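Local coordinates for cricket paralysis virus 1A protein (Cricket paralysis virus, PDB 6C3R), which suppresses antiviral RNA silencing in insect cells by inactivating host AGO2 and recruiting a cellular ubiquitin ligase complex that promotes its degradation, at residues Glu78-Val88 against Cys132-Gln141; Glu61-Thr69 against Asn103-Arg111. All blocks are in the same frame, centred on the assembly; numbering follows the deposited sequence.

Contact 1. Residues Glu78-Val88 against Cys132-Gln141; sequences EEWKGLVWKFV and CRAFLRKRTQ
The Trp-85 indole meets Cys-132 and Leu-136 at its edge, near the ring plane: Cys-132 SG lies 5.3 Å from the centroid of the six-membered ring of Trp-85, 84° off the normal, a sulfur-aromatic contact made at the rim. Arg-133 lays its aliphatic chain obliquely along the same ring, with CB 3.6 Å from CH2 of Trp-85, while its guanidinium plane is turned 75° from the indole. That guanidinium forms a salt bridge with Asp-130.

Leu-136 is a knob in a hole formed by Lys-81, Val-84, Trp-85 and Val-88; its CD1 comes within 3.7 Å of Trp-85 CA and meets Val-84 CG1 at 3.9 Å. Further toward the C-terminus polar contacts take over. Lys-138, at the centre of an inverse gamma turn, bends at chi3 and puts NZ 2.7 Å from Glu-79 OE1, a salt bridge on the syn side of the carboxylate. Lys-81 NZ is bridged to Glu-78 OE2 and only weakly bonded to Arg-137 O. Arg-139, though poorly ordered, sends NH1 and NH2 end-on to Ala-134 O.

The axes of helices 78-88 and 132-136 run at 157°, 9.9 Å apart at closest, so this is a nearly antiparallel helix-helix packing with Leu-136 as its single knob, extended by the C-terminal tail; it includes Arg-133, which is involved in blocking host stress granule formation.

Contact 2. Residues Glu61-Thr69 against Asn103-Arg111; sequences ELRKLIFLT and NGLLIVSPR
Phe-67 overlaps the end of the strand, the edge of its ring turned to the backbone: Ile-107 O lies near the ring plane, 3.6 Å from CD1 of Phe-67, and Ile-107 C and Val-108 N are also at the edge. With CG anti to the backbone N (chi1 178°), the ring extends along the strand towards Ser-109, and its CE1 stands 3.6 Å from Ser-109 N in an oblique approach. The aliphatic part of this overlap comes from Ile-107, whose CG2 touches Phe-67 CD1 at 3.9 Å.

The preceding residue, Ile-66, crosses Leu-106 at about a right angle, methyl against methyl, with Ile-66 CD1 3.5 Å from Leu-106 CD2. The same CD2 of Leu-106 also reaches the helix backbone, 3.9 Å from Arg-63 CA.

Arg-63 supplies the one hydrogen bond between the segments. Its chain bends at chi3, bringing NE to 2.8 Å from Leu-105 O with an N-H...O angle of 158°. The acceptor lies close to the guanidinium plane, whereas the donor stands above the carbonyl plane and is not directed at a lone pair. The bond therefore ties a buried arginine side chain to the strand backbone; its NH2 has a long, weak ion pair with Glu-59.

Helix 61-69 and strand 104-108 run in nearly the same direction, their axes 21° apart and 6.8 Å from each other at closest. The strand pairs in parallel with strand 26-30, and helix 77-90 packs on both helix 61-69 and strand 104-108, placing Leu-83 against Ile-66 and Phe-87 against Leu-106. The contact is thus helix-on-strand packing within the crossover connection that holds helices 53-70 and 77-90. Next to Arg-63 and Leu-105 lies Phe-49 of the second subunit, and Ser-109 occupies the N-cap position of helix 110-114.

Helix 77-90 joins the two contacts: one side of it receives 132-141 in contact 1, while other residues reach helix 53-70 and strand 104-108 of contact 2. The centres are about 14 Å apart, yet the segments touch directly. Trp-80 is the main bridge, with NE1 3.2 Å from Ile-66 O in a probable hydrogen bond and CZ2 3.6 Å from Val-108 CG2. Further along, Phe-87 N lies 3.6 Å from Leu-62 CD1. Contact 2 is the more buried, with seven of eight touching residues buried against four of sixteen, and its centre is about 5 Å from the chain's, against about 12 Å for contact 1. Arg-133 belongs to contact 1; contact 2 holds no BC-box or AGO2-interacting residue.

Contact 1. Residues Glu78-Val88 against Cys132-Gln141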
loop_
_atom_site.group_PDB
_atom_site.type_symbol
_atom_site.label_atom_id
_atom_site.label_comp_id
_atom_site.label_asym_id
_atom_site.label_seq_id
_atom_site.Cartn_x
_atom_site.Cartn_y
_atom_site.Cartn_z
ATOM N N GLU A 78 -13.010 -0.782 22.632
ATOM C CA GLU A 78 -11.814 0.018 22.389
ATOM C C GLU A 78 -10.740 -0.843 21.755
ATOM O O GLU A 78 -9.957 -0.409 20.905
ATOM C CB GLU A 78 -11.303 0.604 23.713
ATOM C CG GLU A 78 -12.352 1.415 24.475
ATOM C CD GLU A 78 -12.799 2.653 23.722
ATOM O OE1 GLU A 78 -13.997 2.970 23.797
ATOM O OE2 GLU A 78 -11.960 3.299 23.046
ATOM N N GLU A 79 -10.701 -2.085 22.178
ATOM C CA GLU A 79 -9.845 -3.066 21.536
ATOM C C GLU A 79 -10.313 -3.390 20.136
ATOM O O GLU A 79 -9.512 -3.627 19.270
ATOM C CB GLU A 79 -9.782 -4.325 22.383
ATOM C CG GLU A 79 -9.074 -4.080 23.704
ATOM C CD GLU A 79 -7.617 -3.717 23.511
ATOM O OE1 GLU A 79 -7.135 -2.778 24.179
ATOM O OE2 GLU A 79 -6.945 -4.373 22.693
ATOM N N TRP A 80 -11.621 -3.397 19.927
ATOM C CA TRP A 80 -12.161 -3.513 18.590
ATOM C C TRP A 80 -11.690 -2.344 17.732
ATOM O O TRP A 80 -11.254 -2.553 16.595
ATOM C CB TRP A 80 -13.674 -3.552 18.619
ATOM C CG TRP A 80 -14.278 -3.695 17.237
ATOM C CD1 TRP A 80 -14.420 -4.844 16.523
ATOM C CD2 TRP A 80 -14.793 -2.648 16.416
ATOM N NE1 TRP A 80 -14.999 -4.579 15.316
ATOM C CE2 TRP A 80 -15.242 -3.233 15.228
ATOM C CE3 TRP A 80 -14.904 -1.274 16.565
ATOM C CZ2 TRP A 80 -15.814 -2.482 14.192
ATOM C CZ3 TRP A 80 -15.476 -0.526 15.538
ATOM C CH2 TRP A 80 -15.927 -1.133 14.370
ATOM N N LYS A 81 -11.784 -1.131 18.262
ATOM C CA LYS A 81 -11.348 0.040 17.524
ATOM C C LYS A 81 -9.891 0.015 17.173
ATOM O O LYS A 81 -9.520 0.452 16.088
ATOM C CB LYS A 81 -11.624 1.304 18.293
ATOM C CG LYS A 81 -13.061 1.782 18.155
ATOM C CD LYS A 81 -13.437 2.710 19.296
ATOM C CE LYS A 81 -12.562 3.945 19.371
ATOM N NZ LYS A 81 -12.723 4.576 20.715
ATOM N N GLY A 82 -9.057 -0.473 18.087
ATOM C CA GLY A 82 -7.633 -0.615 17.805
ATOM C C GLY A 82 -7.370 -1.534 16.626
ATOM O O GLY A 82 -6.447 -1.292 15.867
ATOM N N LEU A 83 -8.168 -2.589 16.467
ATOM C CA LEU A 83 -8.061 -3.462 15.295
ATOM C C LEU A 83 -8.408 -2.701 14.021
ATOM O O LEU A 83 -7.721 -2.794 13.029
ATOM C CB LEU A 83 -8.990 -4.675 15.399
ATOM C CG LEU A 83 -8.723 -5.780 16.422
ATOM C CD1 LEU A 83 -9.934 -6.681 16.566
ATOM C CD2 LEU A 83 -7.508 -6.582 16.012
ATOM N N VAL A 84 -9.467 -1.923 14.061
ATOM C CA VAL A 84 -9.800 -1.092 12.921
ATOM C C VAL A 84 -8.638 -0.153 12.589
ATOM O O VAL A 84 -8.318 0.062 11.439
ATOM C CB VAL A 84 -11.110 -0.304 13.154
ATOM C CG1 VAL A 84 -11.396 0.610 11.988
ATOM C CG2 VAL A 84 -12.268 -1.273 13.339
ATOM N N TRP A 85 -8.035 0.419 13.615
ATOM C CA TRP A 85 -6.909 1.332 13.446
ATOM C C TRP A 85 -5.708 0.654 12.772
ATOM O O TRP A 85 -5.083 1.226 11.895
ATOM C CB TRP A 85 -6.529 1.949 14.805
ATOM C CG TRP A 85 -5.270 2.753 14.741
ATOM C CD1 TRP A 85 -4.108 2.519 15.424
ATOM C CD2 TRP A 85 -5.034 3.897 13.916
ATOM N NE1 TRP A 85 -3.168 3.443 15.070
ATOM C CE2 TRP A 85 -3.708 4.310 14.154
ATOM C CE3 TRP A 85 -5.817 4.618 12.996
ATOM C CZ2 TRP A 85 -3.142 5.419 13.505
ATOM C CZ3 TRP A 85 -5.262 5.714 12.350
ATOM C CH2 TRP A 85 -3.937 6.105 12.607
ATOM N N LYS A 86 -5.404 -0.565 13.192
ATOM C CA LYS A 86 -4.380 -1.381 12.522
ATOM C C LYS A 86 -4.691 -1.715 11.067
ATOM O O LYS A 86 -3.784 -1.770 10.246
ATOM C CB LYS A 86 -4.158 -2.672 13.262
ATOM C CG LYS A 86 -3.366 -2.505 14.527
ATOM C CD LYS A 86 -3.600 -3.722 15.399
ATOM C CE LYS A 86 -2.640 -3.787 16.558
ATOM N NZ LYS A 86 -3.218 -4.713 17.575
ATOM N N PHE A 87 -5.956 -1.989 10.772
ATOM C CA PHE A 87 -6.415 -2.169 9.400
ATOM C C PHE A 87 -6.177 -0.891 8.620
ATOM O O PHE A 87 -5.536 -0.922 7.587
ATOM C CB PHE A 87 -7.900 -2.545 9.354
ATOM C CG PHE A 87 -8.408 -2.820 7.977
ATOM C CD1 PHE A 87 -8.914 -1.791 7.193
ATOM C CD2 PHE A 87 -8.369 -4.102 7.452
ATOM C CE1 PHE A 87 -9.371 -2.019 5.895
ATOM C CE2 PHE A 87 -8.843 -4.349 6.169
ATOM C CZ PHE A 87 -9.330 -3.296 5.378
ATOM N N VAL A 88 -6.707 0.215 9.122
ATOM C CA VAL A 88 -6.530 1.539 8.531
ATOM C C VAL A 88 -5.039 1.861 8.319
ATOM O O VAL A 88 -4.670 2.311 7.254
ATOM C CB VAL A 88 -7.232 2.614 9.396
ATOM C CG1 VAL A 88 -6.704 4.009 9.133
ATOM C CG2 VAL A 88 -8.735 2.595 9.141
ATOM N N CYS A 132 -8.979 10.614 11.879
ATOM C CA CYS A 132 -9.067 9.165 11.998
ATOM C C CYS A 132 -8.297 8.582 13.180
ATOM O O CYS A 132 -8.808 7.732 13.892
ATOM C CB CYS A 132 -8.558 8.518 10.720
ATOM S SG CYS A 132 -8.815 6.750 10.746
ATOM N N ARG A 133 -7.066 9.032 13.380
ATOM C CA ARG A 133 -6.265 8.581 14.515
ATOM C C ARG A 133 -6.919 8.953 15.846
ATOM O O ARG A 133 -6.905 8.158 16.787
ATOM C CB ARG A 133 -4.830 9.126 14.426
ATOM C CG ARG A 133 -3.943 8.764 15.618
ATOM C CD ARG A 133 -2.446 8.880 15.321
ATOM N NE ARG A 133 -2.052 10.199 14.793
ATOM C CZ ARG A 133 -1.699 10.477 13.526
ATOM N NH1 ARG A 133 -1.663 9.540 12.570
ATOM N NH2 ARG A 133 -1.369 11.725 13.202
ATOM N N ALA A 134 -7.497 10.146 15.918
ATOM C CA ALA A 134 -8.142 10.610 17.142
ATOM C C ALA A 134 -9.429 9.843 17.414
ATOM O O ALA A 134 -9.692 9.407 18.543
ATOM C CB ALA A 134 -8.419 12.103 17.050
ATOM N N PHE A 135 -10.215 9.677 16.356
ATOM C CA PHE A 135 -11.451 8.902 16.386
ATOM C C PHE A 135 -11.266 7.468 16.860
ATOM O O PHE A 135 -12.058 6.986 17.671
ATOM C CB PHE A 135 -12.102 8.892 15.003
ATOM C CG PHE A 135 -13.455 8.228 14.971
ATOM C CD1 PHE A 135 -14.508 8.727 15.731
ATOM C CD2 PHE A 135 -13.682 7.124 14.163
ATOM C CE1 PHE A 135 -15.746 8.127 15.698
ATOM C CE2 PHE A 135 -14.921 6.522 14.123
ATOM C CZ PHE A 135 -15.960 7.025 14.891
ATOM N N LEU A 136 -10.242 6.794 16.359
ATOM C CA LEU A 136 -9.962 5.402 16.755
ATOM C C LEU A 136 -9.033 5.190 17.978
ATOM O O LEU A 136 -8.756 4.039 18.332
ATOM C CB LEU A 136 -9.421 4.611 15.552
ATOM C CG LEU A 136 -10.301 4.563 14.295
ATOM C CD1 LEU A 136 -9.548 3.843 13.182
ATOM C CD2 LEU A 136 -11.661 3.909 14.556
ATOM N N ARG A 137 -8.573 6.263 18.628
ATOM C CA ARG A 137 -7.695 6.110 19.797
ATOM C C ARG A 137 -8.394 5.387 20.940
ATOM O O ARG A 137 -9.555 5.664 21.247
ATOM C CB ARG A 137 -7.160 7.446 20.313
ATOM C CG ARG A 137 -6.233 7.269 21.513
ATOM C CD ARG A 137 -5.230 8.395 21.694
ATOM N NE ARG A 137 -4.034 8.264 20.849
ATOM C CZ ARG A 137 -3.768 8.953 19.731
ATOM N NH1 ARG A 137 -4.616 9.875 19.253
ATOM N NH2 ARG A 137 -2.629 8.714 19.077
ATOM N N LYS A 138 -7.667 4.465 21.564
ATOM C CA LYS A 138 -8.212 3.633 22.624
ATOM C C LYS A 138 -8.414 4.407 23.919
ATOM O O LYS A 138 -7.562 4.390 24.810
ATOM C CB LYS A 138 -7.303 2.435 22.893
ATOM C CG LYS A 138 -7.171 1.475 21.728
ATOM C CD LYS A 138 -6.757 0.089 22.204
ATOM C CE LYS A 138 -5.406 0.089 22.905
ATOM N NZ LYS A 138 -5.081 -1.258 23.441
ATOM N N ARG A 139 -9.561 5.065 24.023
ATOM C CA ARG A 139 -10.025 5.633 25.290
ATOM C C ARG A 139 -10.236 4.527 26.332
ATOM O O ARG A 139 -10.295 3.351 25.996
ATOM C CB ARG A 139 -11.328 6.404 25.065
ATOM C CG ARG A 139 -11.130 7.672 24.243
ATOM C CD ARG A 139 -12.365 8.077 23.459
ATOM N NE ARG A 139 -12.098 9.237 22.593
ATOM C CZ ARG A 139 -11.537 9.203 21.377
ATOM N NH1 ARG A 139 -11.148 8.052 20.814
ATOM N NH2 ARG A 139 -11.364 10.346 20.704
ATOM N N THR A 140 -10.318 4.902 27.603
ATOM C CA THR A 140 -10.631 3.925 28.655
ATOM C C THR A 140 -12.109 3.504 28.627
ATOM O O THR A 140 -12.413 2.306 28.688
ATOM C CB THR A 140 -10.220 4.415 30.064
ATOM O OG1 THR A 140 -10.302 3.321 30.985
ATOM C CG2 THR A 140 -11.088 5.576 30.570
ATOM N N GLN A 141 -13.005 4.489 28.497
ATOM C CA GLN A 141 -14.452 4.275 28.567
ATOM C C GLN A 141 -15.150 5.132 27.521
ATOM O O GLN A 141 -16.324 4.932 27.238
ATOM C CB GLN A 141 -14.962 4.624 29.969
ATOM C CG GLN A 141 -16.331 4.044 30.314
ATOM C CD GLN A 141 -16.710 4.254 31.775
ATOM O OE1 GLN A 141 -16.200 5.160 32.438
ATOM N NE2 GLN A 141 -17.607 3.416 32.282
#

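Contact 2. Residues Glu61-Thr69 against Asn103-Arg111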
loop_
_atom_site.group_PDB
_atom_site.type_symbol
_atom_site.label_atom_id
_atom_site.label_comp_id
_atom_site.label_asym_id
_atom_site.label_seq_id
_atom_site.Cartn_x
_atom_site.Cartn_y
_atom_site.Cartn_z
ATOM N N GLU A 61 -6.450 -10.914 7.582
ATOM C CA GLU A 61 -6.454 -11.374 8.972
ATOM C C GLU A 61 -7.253 -10.406 9.859
ATOM O O GLU A 61 -8.110 -10.823 10.663
ATOM C CB GLU A 61 -5.004 -11.503 9.455
ATOM C CG GLU A 61 -4.840 -12.120 10.830
ATOM C CD GLU A 61 -3.491 -11.832 11.478
ATOM O OE1 GLU A 61 -2.852 -12.788 11.988
ATOM O OE2 GLU A 61 -3.055 -10.655 11.503
ATOM N N LEU A 62 -6.984 -9.118 9.674
ATOM C CA LEU A 62 -7.634 -8.057 10.406
ATOM C C LEU A 62 -9.109 -7.863 10.043
ATOM O O LEU A 62 -9.935 -7.640 10.929
ATOM C CB LEU A 62 -6.868 -6.741 10.198
ATOM C CG LEU A 62 -5.500 -6.623 10.867
ATOM C CD1 LEU A 62 -4.778 -5.371 10.435
ATOM C CD2 LEU A 62 -5.638 -6.654 12.370
ATOM N N ARG A 63 -9.450 -7.920 8.755
ATOM C CA ARG A 63 -10.857 -7.882 8.361
ATOM C C ARG A 63 -11.619 -9.016 9.055
ATOM O O ARG A 63 -12.744 -8.818 9.524
ATOM C CB ARG A 63 -11.026 -7.986 6.841
ATOM C CG ARG A 63 -12.480 -7.914 6.377
ATOM C CD ARG A 63 -12.662 -8.229 4.900
ATOM N NE ARG A 63 -11.943 -7.274 4.059
ATOM C CZ ARG A 63 -10.833 -7.507 3.349
ATOM N NH1 ARG A 63 -10.241 -8.693 3.299
ATOM N NH2 ARG A 63 -10.315 -6.516 2.647
ATOM N N LYS A 64 -10.992 -10.187 9.139
ATOM C CA LYS A 64 -11.615 -11.360 9.742
ATOM C C LYS A 64 -11.868 -11.137 11.236
ATOM O O LYS A 64 -12.946 -11.393 11.741
ATOM C CB LYS A 64 -10.723 -12.566 9.520
ATOM C CG LYS A 64 -11.444 -13.892 9.573
ATOM C CD LYS A 64 -10.453 -15.033 9.450
ATOM C CE LYS A 64 -11.146 -16.389 9.422
ATOM N NZ LYS A 64 -10.184 -17.529 9.598
ATOM N N LEU A 65 -10.864 -10.622 11.931
ATOM C CA LEU A 65 -10.971 -10.354 13.351
ATOM C C LEU A 65 -11.971 -9.275 13.639
ATOM O O LEU A 65 -12.683 -9.371 14.633
ATOM C CB LEU A 65 -9.610 -9.935 13.934
ATOM C CG LEU A 65 -8.589 -11.065 14.044
ATOM C CD1 LEU A 65 -7.185 -10.497 14.220
ATOM C CD2 LEU A 65 -8.954 -12.003 15.185
ATOM N N ILE A 66 -12.005 -8.246 12.789
ATOM C CA ILE A 66 -12.924 -7.151 12.971
ATOM C C ILE A 66 -14.345 -7.670 12.843
ATOM O O ILE A 66 -15.233 -7.195 13.531
ATOM C CB ILE A 66 -12.643 -5.983 11.978
ATOM C CG1 ILE A 66 -11.366 -5.240 12.398
ATOM C CG2 ILE A 66 -13.812 -4.984 11.873
ATOM C CD1 ILE A 66 -10.666 -4.507 11.263
ATOM N N PHE A 67 -14.564 -8.662 11.984
ATOM C CA PHE A 67 -15.881 -9.249 11.909
ATOM C C PHE A 67 -16.158 -10.183 13.067
ATOM O O PHE A 67 -17.210 -10.081 13.723
ATOM C CB PHE A 67 -16.125 -10.022 10.635
ATOM C CG PHE A 67 -17.484 -10.653 10.631
ATOM C CD1 PHE A 67 -18.606 -9.879 10.353
ATOM C CD2 PHE A 67 -17.661 -11.983 11.014
ATOM C CE1 PHE A 67 -19.876 -10.434 10.389
ATOM C CE2 PHE A 67 -18.927 -12.544 11.063
ATOM C CZ PHE A 67 -20.037 -11.769 10.741
ATOM N N LEU A 68 -15.260 -11.139 13.282
ATOM C CA LEU A 68 -15.515 -12.156 14.292
ATOM C C LEU A 68 -15.696 -11.535 15.678
ATOM O O LEU A 68 -16.553 -11.956 16.424
ATOM C CB LEU A 68 -14.392 -13.169 14.338
ATOM C CG LEU A 68 -14.200 -14.101 13.147
ATOM C CD1 LEU A 68 -12.949 -14.911 13.416
ATOM C CD2 LEU A 68 -15.368 -15.017 12.915
ATOM N N THR A 69 -14.908 -10.519 16.005
ATOM C CA THR A 69 -15.049 -9.838 17.291
ATOM C C THR A 69 -16.346 -9.022 17.367
ATOM O O THR A 69 -16.871 -8.830 18.462
ATOM C CB THR A 69 -13.855 -8.912 17.615
ATOM O OG1 THR A 69 -13.705 -7.946 16.577
ATOM C CG2 THR A 69 -12.562 -9.705 17.782
ATOM N N ASN A 103 -11.620 2.374 -1.805
ATOM C CA ASN A 103 -11.995 2.233 -0.380
ATOM C C ASN A 103 -11.723 0.829 0.178
ATOM O O ASN A 103 -12.138 -0.158 -0.413
ATOM C CB ASN A 103 -13.490 2.542 -0.176
ATOM C CG ASN A 103 -13.817 4.035 -0.230
ATOM O OD1 ASN A 103 -14.004 4.675 0.811
ATOM N ND2 ASN A 103 -13.930 4.589 -1.448
ATOM N N GLY A 104 -11.067 0.741 1.336
ATOM C CA GLY A 104 -10.864 -0.543 2.010
ATOM C C GLY A 104 -12.190 -1.112 2.466
ATOM O O GLY A 104 -13.096 -0.361 2.788
ATOM N N LEU A 105 -12.312 -2.438 2.494
ATOM C CA LEU A 105 -13.572 -3.076 2.858
ATOM C C LEU A 105 -13.506 -3.739 4.224
ATOM O O LEU A 105 -12.607 -4.547 4.478
ATOM C CB LEU A 105 -13.953 -4.104 1.809
ATOM C CG LEU A 105 -15.244 -4.897 2.027
ATOM C CD1 LEU A 105 -16.417 -3.982 2.335
ATOM C CD2 LEU A 105 -15.570 -5.723 0.788
ATOM N N LEU A 106 -14.461 -3.390 5.091
ATOM C CA LEU A 106 -14.652 -4.047 6.378
ATOM C C LEU A 106 -16.075 -4.480 6.566
ATOM O O LEU A 106 -16.984 -3.878 6.019
ATOM C CB LEU A 106 -14.272 -3.128 7.532
ATOM C CG LEU A 106 -12.768 -2.900 7.648
ATOM C CD1 LEU A 106 -12.480 -1.733 8.585
ATOM C CD2 LEU A 106 -12.028 -4.136 8.109
ATOM N N ILE A 107 -16.256 -5.517 7.386
ATOM C CA ILE A 107 -17.567 -6.115 7.613
ATOM C C ILE A 107 -17.806 -6.312 9.091
ATOM O O ILE A 107 -16.942 -6.773 9.823
ATOM C CB ILE A 107 -17.722 -7.478 6.886
ATOM C CG1 ILE A 107 -17.304 -7.327 5.435
ATOM C CG2 ILE A 107 -19.155 -7.992 7.006
ATOM C CD1 ILE A 107 -17.521 -8.548 4.589
ATOM N N VAL A 108 -19.029 -6.041 9.495
ATOM C CA VAL A 108 -19.430 -6.074 10.888
ATOM C C VAL A 108 -20.792 -6.764 10.923
ATOM O O VAL A 108 -21.547 -6.641 9.979
ATOM C CB VAL A 108 -19.404 -4.598 11.414
ATOM C CG1 VAL A 108 -20.733 -4.111 11.974
ATOM C CG2 VAL A 108 -18.279 -4.416 12.413
ATOM N N SER A 109 -21.118 -7.477 11.996
ATOM C CA SER A 109 -22.458 -8.058 12.119
ATOM C C SER A 109 -23.554 -6.961 12.327
ATOM O O SER A 109 -23.238 -5.822 12.718
ATOM C CB SER A 109 -22.509 -9.091 13.251
ATOM O OG SER A 109 -22.636 -8.484 14.527
ATOM N N PRO A 110 -24.840 -7.302 12.073
ATOM C CA PRO A 110 -25.953 -6.387 12.309
ATOM C C PRO A 110 -26.207 -6.007 13.757
ATOM O O PRO A 110 -26.610 -4.887 14.040
ATOM C CB PRO A 110 -27.149 -7.171 11.785
ATOM C CG PRO A 110 -26.590 -8.092 10.779
ATOM C CD PRO A 110 -25.300 -8.519 11.384
ATOM N N ARG A 111 -26.009 -6.928 14.675
ATOM C CA ARG A 111 -26.218 -6.628 16.083
ATOM C C ARG A 111 -25.223 -5.531 16.498
ATOM O O ARG A 111 -25.580 -4.566 17.169
ATOM C CB ARG A 111 -26.065 -7.907 16.904
ATOM C CG ARG A 111 -26.317 -7.798 18.400
ATOM C CD ARG A 111 -27.777 -7.600 18.810
ATOM N NE ARG A 111 -28.089 -6.159 18.877
ATOM C CZ ARG A 111 -29.095 -5.509 18.284
ATOM N NH1 ARG A 111 -30.015 -6.123 17.554
ATOM N NH2 ARG A 111 -29.179 -4.193 18.447
#